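Local coordinates for NTD biosynthesis operon protein NtdA (Bacillus subtilis subsp. subtilis, PDB 4K2M), which catalyses the reversible, pyridoxal phosphate-dependent transfer of an amino group between glutamate and 3-dehydro-glucose 6-phosphate, making kanosamine 6-phosphate for antibiotic biosynthesis, at residues G102-Q107 with Q301-L306; V170-Q175 with V403-A408; V357-R362 with H409-H414. All coordinates share one frame; numbering follows the deposited sequence.

Interaction 1 (G102-Q107 with Q301-L306)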
# COMPACT_ATOMS: atom_id res chain seq x y z
N GLY A 102 5.76 12.84 2.54
CA GLY A 102 6.17 13.53 3.75
C GLY A 102 7.62 13.36 4.12
O GLY A 102 8.34 12.55 3.52
N PRO A 103 8.07 14.10 5.14
CA PRO A 103 9.49 14.15 5.51
C PRO A 103 10.05 12.89 6.15
O PRO A 103 11.26 12.68 6.06
CB PRO A 103 9.55 15.31 6.52
CG PRO A 103 8.15 15.35 7.10
CD PRO A 103 7.25 15.02 5.95
N TYR A 104 9.22 12.08 6.80
CA TYR A 104 9.71 10.87 7.45
C TYR A 104 10.18 9.83 6.43
O TYR A 104 11.08 9.04 6.71
CB TYR A 104 8.66 10.28 8.39
CG TYR A 104 8.37 11.13 9.61
CD1 TYR A 104 9.14 11.02 10.75
CD2 TYR A 104 7.30 12.02 9.62
CE1 TYR A 104 8.87 11.78 11.87
CE2 TYR A 104 7.03 12.79 10.73
CZ TYR A 104 7.82 12.67 11.86
OH TYR A 104 7.54 13.43 12.97
N LEU A 105 9.58 9.84 5.23
CA LEU A 105 10.02 8.97 4.14
C LEU A 105 11.51 9.09 3.87
O LEU A 105 12.23 8.10 3.92
CB LEU A 105 9.23 9.26 2.85
CG LEU A 105 7.99 8.42 2.62
CD1 LEU A 105 7.31 8.83 1.31
CD2 LEU A 105 8.38 6.93 2.62
N GLU A 106 11.98 10.31 3.60
CA GLU A 106 13.39 10.52 3.29
C GLU A 106 14.30 10.12 4.46
O GLU A 106 15.39 9.57 4.24
CB GLU A 106 13.65 11.99 2.93
CG GLU A 106 14.92 12.22 2.11
CD GLU A 106 15.46 13.63 2.24
OE1 GLU A 106 14.70 14.60 1.99
OE2 GLU A 106 16.65 13.78 2.61
N GLN A 107 13.87 10.42 5.68
CA GLN A 107 14.67 10.08 6.86
C GLN A 107 14.76 8.57 7.03
O GLN A 107 15.80 8.04 7.40
CB GLN A 107 14.08 10.71 8.13
CG GLN A 107 14.88 10.41 9.40
CD GLN A 107 16.21 11.14 9.47
OE1 GLN A 107 16.44 12.09 8.72
NE2 GLN A 107 17.08 10.71 10.37
N GLN A 301 3.73 5.40 7.84
CA GLN A 301 4.42 4.14 8.15
C GLN A 301 5.92 4.34 8.33
O GLN A 301 6.55 3.62 9.12
CB GLN A 301 4.18 3.08 7.06
CG GLN A 301 2.74 2.57 6.97
CD GLN A 301 2.20 1.99 8.28
OE1 GLN A 301 2.95 1.51 9.13
NE2 GLN A 301 0.88 2.03 8.44
N ALA A 302 6.50 5.27 7.60
CA ALA A 302 7.93 5.58 7.78
C ALA A 302 8.17 6.16 9.18
O ALA A 302 9.18 5.85 9.82
CB ALA A 302 8.43 6.54 6.69
N ALA A 303 7.24 6.98 9.68
CA ALA A 303 7.38 7.49 11.04
C ALA A 303 7.31 6.35 12.04
O ALA A 303 8.07 6.32 13.02
CB ALA A 303 6.28 8.53 11.34
N ILE A 304 6.41 5.41 11.81
CA ILE A 304 6.28 4.25 12.69
C ILE A 304 7.54 3.39 12.59
O ILE A 304 8.04 2.87 13.59
CB ILE A 304 5.04 3.42 12.31
CG1 ILE A 304 3.77 4.14 12.78
CG2 ILE A 304 5.09 2.02 12.95
CD1 ILE A 304 2.48 3.47 12.30
N GLY A 305 8.05 3.24 11.37
CA GLY A 305 9.24 2.45 11.13
C GLY A 305 10.45 3.00 11.87
O GLY A 305 11.28 2.23 12.37
N LEU A 306 10.53 4.32 11.96
CA LEU A 306 11.66 4.94 12.64
C LEU A 306 11.59 4.64 14.14
O LEU A 306 12.61 4.69 14.83
CB LEU A 306 11.70 6.44 12.37
CG LEU A 306 12.14 6.75 10.95
CD1 LEU A 306 11.81 8.18 10.53
CD2 LEU A 306 13.65 6.49 10.80

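Interaction 2 (V170-Q175 with V403-A408). With EDO (1,2-ethanediol), chain D.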
# COMPACT_ATOMS: atom_id res chain seq x y z
N VAL A 170 14.23 -23.44 -10.49
CA VAL A 170 15.33 -24.39 -10.30
C VAL A 170 15.37 -24.89 -8.85
O VAL A 170 14.84 -24.25 -7.93
CB VAL A 170 16.71 -23.83 -10.74
CG1 VAL A 170 16.64 -23.26 -12.14
CG2 VAL A 170 17.19 -22.79 -9.80
N ASP A 171 16.02 -26.03 -8.67
CA ASP A 171 15.99 -26.76 -7.41
C ASP A 171 16.75 -26.02 -6.32
O ASP A 171 17.64 -25.22 -6.60
CB ASP A 171 16.61 -28.15 -7.63
CG ASP A 171 15.81 -29.27 -6.96
OD1 ASP A 171 14.81 -28.98 -6.26
OD2 ASP A 171 16.18 -30.45 -7.15
N ILE A 172 16.38 -26.30 -5.07
CA ILE A 172 17.05 -25.70 -3.91
C ILE A 172 18.11 -26.65 -3.36
O ILE A 172 18.12 -27.83 -3.68
CB ILE A 172 16.08 -25.43 -2.77
CG1 ILE A 172 15.35 -26.72 -2.39
CG2 ILE A 172 15.12 -24.31 -3.14
CD1 ILE A 172 14.63 -26.71 -1.07
N ASN A 173 18.98 -26.12 -2.51
CA ASN A 173 19.83 -26.95 -1.68
C ASN A 173 18.91 -27.41 -0.54
O ASN A 173 18.28 -26.59 0.12
CB ASN A 173 21.00 -26.09 -1.20
CG ASN A 173 21.86 -26.77 -0.14
OD1 ASN A 173 21.36 -27.38 0.81
ND2 ASN A 173 23.18 -26.63 -0.28
N PRO A 174 18.77 -28.73 -0.34
CA PRO A 174 17.72 -29.21 0.57
C PRO A 174 18.07 -29.04 2.04
O PRO A 174 17.22 -29.30 2.90
CB PRO A 174 17.61 -30.71 0.21
CG PRO A 174 18.97 -31.06 -0.30
CD PRO A 174 19.45 -29.84 -1.04
N GLN A 175 19.30 -28.62 2.33
CA GLN A 175 19.69 -28.29 3.70
C GLN A 175 19.48 -26.82 4.02
O GLN A 175 19.08 -26.47 5.14
CB GLN A 175 21.15 -28.66 3.95
CG GLN A 175 21.38 -30.10 4.39
CD GLN A 175 20.94 -31.09 3.35
OE1 GLN A 175 21.38 -31.04 2.20
NE2 GLN A 175 20.05 -32.01 3.73
N VAL A 403 13.37 -32.29 -7.67
CA VAL A 403 13.44 -33.41 -6.72
C VAL A 403 13.75 -32.98 -5.29
O VAL A 403 13.08 -33.43 -4.34
CB VAL A 403 14.49 -34.45 -7.15
CG1 VAL A 403 14.55 -35.59 -6.15
CG2 VAL A 403 14.16 -35.00 -8.54
N HIS A 404 14.74 -32.12 -5.13
CA HIS A 404 15.17 -31.71 -3.80
C HIS A 404 14.17 -30.77 -3.15
O HIS A 404 13.93 -30.85 -1.94
CB HIS A 404 16.55 -31.05 -3.85
CG HIS A 404 17.64 -31.99 -4.27
ND1 HIS A 404 17.80 -33.24 -3.70
CD2 HIS A 404 18.61 -31.87 -5.20
CE1 HIS A 404 18.83 -33.84 -4.27
NE2 HIS A 404 19.34 -33.03 -5.17
N THR A 405 13.60 -29.86 -3.94
CA THR A 405 12.61 -28.93 -3.43
C THR A 405 11.40 -29.72 -2.94
O THR A 405 10.89 -29.46 -1.87
CB THR A 405 12.15 -27.96 -4.52
OG1 THR A 405 13.28 -27.26 -5.05
CG2 THR A 405 11.12 -26.96 -3.99
N GLU A 406 10.95 -30.68 -3.74
CA GLU A 406 9.78 -31.47 -3.37
C GLU A 406 10.01 -32.33 -2.13
O GLU A 406 9.14 -32.43 -1.25
CB GLU A 406 9.31 -32.32 -4.57
CG GLU A 406 8.62 -31.50 -5.67
CD GLU A 406 8.70 -32.18 -7.03
OE1 GLU A 406 8.76 -33.43 -7.04
OE2 GLU A 406 8.71 -31.49 -8.08
N LYS A 407 11.18 -32.94 -2.03
CA LYS A 407 11.50 -33.77 -0.87
C LYS A 407 11.60 -32.90 0.38
O LYS A 407 10.99 -33.20 1.40
CB LYS A 407 12.79 -34.57 -1.10
CG LYS A 407 13.16 -35.54 0.04
CD LYS A 407 11.99 -36.46 0.39
CE LYS A 407 12.37 -37.47 1.48
NZ LYS A 407 11.21 -38.33 1.87
N ALA A 408 12.34 -31.80 0.30
CA ALA A 408 12.50 -30.92 1.47
C ALA A 408 11.16 -30.34 1.89
O ALA A 408 10.86 -30.19 3.08
CB ALA A 408 13.50 -29.82 1.18
C1 EDO D . 17.04 -28.29 8.73
O1 EDO D . 16.80 -26.88 8.64
C2 EDO D . 17.84 -28.72 7.49
O2 EDO D . 19.08 -28.02 7.49
O HOH W 1 12.90 -24.74 -6.06

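Interaction 3 (V357-R362 with H409-H414). With EDO (1,2-ethanediol), chain G.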
# COMPACT_ATOMS: atom_id res chain seq x y z
N VAL A 357 11.67 -33.45 9.42
CA VAL A 357 11.27 -34.71 10.04
C VAL A 357 11.00 -35.68 8.89
O VAL A 357 11.04 -35.29 7.73
CB VAL A 357 10.01 -34.53 10.91
CG1 VAL A 357 10.29 -33.51 12.04
CG2 VAL A 357 8.85 -34.05 10.06
N ARG A 358 10.72 -36.94 9.20
CA ARG A 358 10.39 -37.89 8.14
C ARG A 358 9.10 -37.49 7.41
O ARG A 358 8.11 -37.08 8.04
CB ARG A 358 10.27 -39.31 8.70
CG ARG A 358 11.60 -39.97 9.03
CD ARG A 358 11.37 -41.32 9.70
NE ARG A 358 10.12 -41.92 9.24
CZ ARG A 358 10.02 -42.73 8.19
NH1 ARG A 358 11.10 -43.04 7.49
NH2 ARG A 358 8.84 -43.23 7.84
N THR A 359 9.12 -37.61 6.09
CA THR A 359 7.95 -37.26 5.28
C THR A 359 6.69 -37.98 5.77
O THR A 359 5.61 -37.39 5.89
CB THR A 359 8.19 -37.64 3.82
OG1 THR A 359 9.30 -36.88 3.32
CG2 THR A 359 6.96 -37.37 2.96
N GLU A 360 6.86 -39.26 6.10
CA GLU A 360 5.74 -40.14 6.43
C GLU A 360 5.20 -39.84 7.83
O GLU A 360 4.09 -40.25 8.15
CB GLU A 360 6.19 -41.60 6.37
CG GLU A 360 6.77 -42.04 5.02
CD GLU A 360 8.25 -41.70 4.85
OE1 GLU A 360 8.76 -40.82 5.58
OE2 GLU A 360 8.91 -42.32 3.99
N ASP A 361 5.97 -39.12 8.63
CA ASP A 361 5.59 -38.84 10.02
C ASP A 361 5.14 -37.41 10.31
O ASP A 361 4.59 -37.14 11.39
CB ASP A 361 6.76 -39.17 10.96
CG ASP A 361 7.14 -40.64 10.94
OD1 ASP A 361 6.29 -41.46 10.58
OD2 ASP A 361 8.29 -40.97 11.29
N ARG A 362 5.37 -36.48 9.39
CA ARG A 362 5.15 -35.06 9.70
C ARG A 362 3.73 -34.70 10.10
O ARG A 362 3.52 -34.02 11.09
CB ARG A 362 5.60 -34.13 8.56
CG ARG A 362 5.51 -32.64 8.97
CD ARG A 362 5.91 -31.71 7.84
NE ARG A 362 5.01 -31.82 6.69
CZ ARG A 362 5.24 -31.21 5.52
NH1 ARG A 362 6.32 -30.46 5.38
NH2 ARG A 362 4.39 -31.37 4.51
N HIS A 409 10.34 -29.99 0.90
CA HIS A 409 9.01 -29.46 1.14
C HIS A 409 8.13 -30.41 1.96
O HIS A 409 7.29 -29.96 2.75
CB HIS A 409 8.33 -29.18 -0.20
CG HIS A 409 6.92 -28.72 -0.07
ND1 HIS A 409 6.57 -27.57 0.59
CD2 HIS A 409 5.76 -29.25 -0.53
CE1 HIS A 409 5.26 -27.40 0.54
NE2 HIS A 409 4.75 -28.41 -0.14
N SER A 410 8.32 -31.71 1.77
CA SER A 410 7.54 -32.72 2.47
C SER A 410 8.07 -33.01 3.87
O SER A 410 7.40 -33.65 4.69
CB SER A 410 7.51 -34.03 1.66
OG SER A 410 8.76 -34.68 1.74
N GLN A 411 9.27 -32.52 4.16
CA GLN A 411 9.91 -32.83 5.44
C GLN A 411 9.93 -31.66 6.41
O GLN A 411 10.04 -31.86 7.62
CB GLN A 411 11.36 -33.27 5.21
CG GLN A 411 11.51 -34.62 4.55
CD GLN A 411 12.95 -35.06 4.53
OE1 GLN A 411 13.71 -34.66 3.65
NE2 GLN A 411 13.35 -35.83 5.53
N VAL A 412 9.85 -30.45 5.88
CA VAL A 412 10.14 -29.27 6.69
C VAL A 412 9.04 -29.01 7.71
O VAL A 412 7.85 -29.20 7.43
CB VAL A 412 10.39 -28.00 5.82
CG1 VAL A 412 9.10 -27.58 5.10
CG2 VAL A 412 10.95 -26.84 6.66
N LEU A 413 9.46 -28.59 8.90
CA LEU A 413 8.52 -28.26 9.96
C LEU A 413 9.07 -27.04 10.68
O LEU A 413 10.23 -27.03 11.11
CB LEU A 413 8.40 -29.42 10.95
CG LEU A 413 7.35 -29.22 12.03
CD1 LEU A 413 6.01 -28.96 11.35
CD2 LEU A 413 7.25 -30.43 12.94
N HIS A 414 8.25 -26.00 10.81
CA HIS A 414 8.69 -24.79 11.49
C HIS A 414 8.22 -24.77 12.93
O HIS A 414 7.04 -25.03 13.22
CB HIS A 414 8.19 -23.55 10.72
CG HIS A 414 8.85 -23.39 9.39
ND1 HIS A 414 8.21 -23.68 8.20
CD2 HIS A 414 10.11 -23.02 9.08
CE1 HIS A 414 9.06 -23.47 7.20
NE2 HIS A 414 10.21 -23.07 7.71
C1 EDO G . 9.13 -25.92 2.02
O1 EDO G . 8.62 -25.77 0.70
C2 EDO G . 10.65 -25.92 2.01
O2 EDO G . 11.11 -24.60 1.70
O HOH W 2 5.05 -34.96 4.70
O HOH W 3 4.26 -30.50 1.84

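Interaction 1 (G102-Q107 with Q301-L306)
Ala303 puts its methyl over one face of the Tyr104 ring, a CH-pi contact with CB 3.9 Å from the ring centroid and only 16° off the ring normal. Leu306 approaches the same ring from its edge: its CD1 lies in the ring plane, 3.9 Å from Tyr104 CD1. Tyr104 reaches this position with CG anti to its carbonyl carbon (chi1 -67°), which lays the ring against the partner helix. Ala302 touches backbone instead, its CB 3.6 Å from Tyr104 O, and it also meets Leu105, whose CD2 comes to 4.1 Å from the same Ala302 CB. At the exposed end the aliphatic part of Gln107 crosses Leu306 at about a right angle, with CG 4.0 Å from Leu306 CD1. This is helix-helix packing in the aspartate aminotransferase fold, between the first turn of helix 103-116 and helix 299-308, whose short segments approach to 8.1 Å at 46°; the two alanines let the backbones come close. The Leu105 side chain lies about 5 Å from that of Ser101, a substrate-binding residue, and about 8 Å from the bound kanosamine-6-phosphate aldimine. Further along helix 103-116, Phe108 touches Ala302 and Leu306, and Val111 touches Leu306, while Val93 of helix 80-93 touches both Tyr104 and Ala303. Asn299 OD1 takes weak hydrogen bonds from the backbone N of Tyr104 and of Leu105. Gln301, turned away from 102-107, accepts at OE1 from Cys254 N and packs on Leu300 of the second subunit.

Interaction 2 (V170-Q175 with V403-A408)
The carboxylate of Asp171 receives three hydrogen bonds from the first turn of helix 403-411. Its OD2 accepts from His404 N at 3.0 Å through the syn lone pair, nearly straight at 161°. OD1 is gripped twice by one residue: Thr405 N comes in on the syn lone pair at 2.8 Å, and the Thr405 hydroxyl donates on the anti side, OG1 to OD1 2.6 Å. The two syn bonds meet the carboxylate edge-on and fix its rotation against the amide N-H groups of the helix's first turn, where the negative charge should be stabilised by the helix dipole. The partner segment leaves strand 166-169, the edge of the seven-stranded sheet of the aspartate aminotransferase fold, so the bonds tie this sheet domain to a helix of the C-terminal part of the chain. Thr405 has OG1 anti to its carbonyl carbon, which turns the hydroxyl to OD1. A water donates both to Thr405 OG1 and to Val170 O, bridging the segments beside the carboxylate. The planes of the His404 ring and the Asp171 carboxylate are 20° apart, while the two side chains cross at about a right angle. Packing continues along the helix. Ile172 holds CG1 in the crowded position between backbone N and carbonyl carbon (chi1 56°), which carries CD1 over Thr405 CA and to Ala408 CB. Pro174 CB and O also touch Ala408 CB, and Pro174 O accepts from Lys356 NZ. An Asx turn spans Pro174: Asn173 OD1 accepts from Gln175 N at 2.8 Å, and Gln175 O receives a hydrogen bond from O2 of an ethanediol, probably from the crystallisation liquor.

Interaction 3 (V357-R362 with H409-H414)
Backbone and side-chain amides pair first: Val357 N donates to Gln411 O at 2.9 Å, almost straight at 170°, and Gln411 NE2 returns a bond to Val357 O at 3.2 Å, from well above that carbonyl plane. The main charged group is Arg362. Its chain runs extended to CD and bends at chi3 (63°), so that NH1 donates both to His409 O at 2.8 Å and to Val412 O at 2.9 Å, the latter on a lone pair. With Ser410 O, three carbonyl oxygens face a positive charge, two near its edge and Ser410 O over a face, and probably stabilise it. Water extends the grip, one molecule joining Arg362 NH2 to His409 O, another joining Thr359 O to Ser410 O. Among hydroxyls, Thr359 OG1 donates to Ser410 OG at 2.8 Å and accepts from Lys407 NZ, while Ser410 OG is also bonded to Lys407 O. Within 357-362, Arg358 NE makes a salt bridge to Asp361 OD2, and Glu360 OE1 lies over the guanidinium face, a contact of charges only. Apolar contact is slight, Val357 CG1 reaching Leu413 CD2 at 4.4 Å. The contact lies just past one end of the antiparallel pair of strands 353-356 and 412-415, with Ile365 of helix 362-373 touching both Val357 and Leu413.

Interactions 2 and 3 are neighbours, their centres about 13 Å apart, and share helix 403-411: interaction 2 uses its first turns, interaction 3 its last turn and the strand that follows. Lys407 NZ to Thr359 OG1, 2.8 Å, a probable hydrogen bond, joins them directly. Along the chain their segments alternate, 170-175, 357-362, 403-408, 409-414. Helix 403-411 connects the loop leaving edge strand 166-169 with the two-stranded sheet 353-356/412-415. Interaction 1 lies on the opposite side of the chain's centre, about 39 Å from interaction 2 and about 42 Å from interaction 3 between centres, near the second subunit; it crosses interaction 2 in sequence and precedes interaction 3.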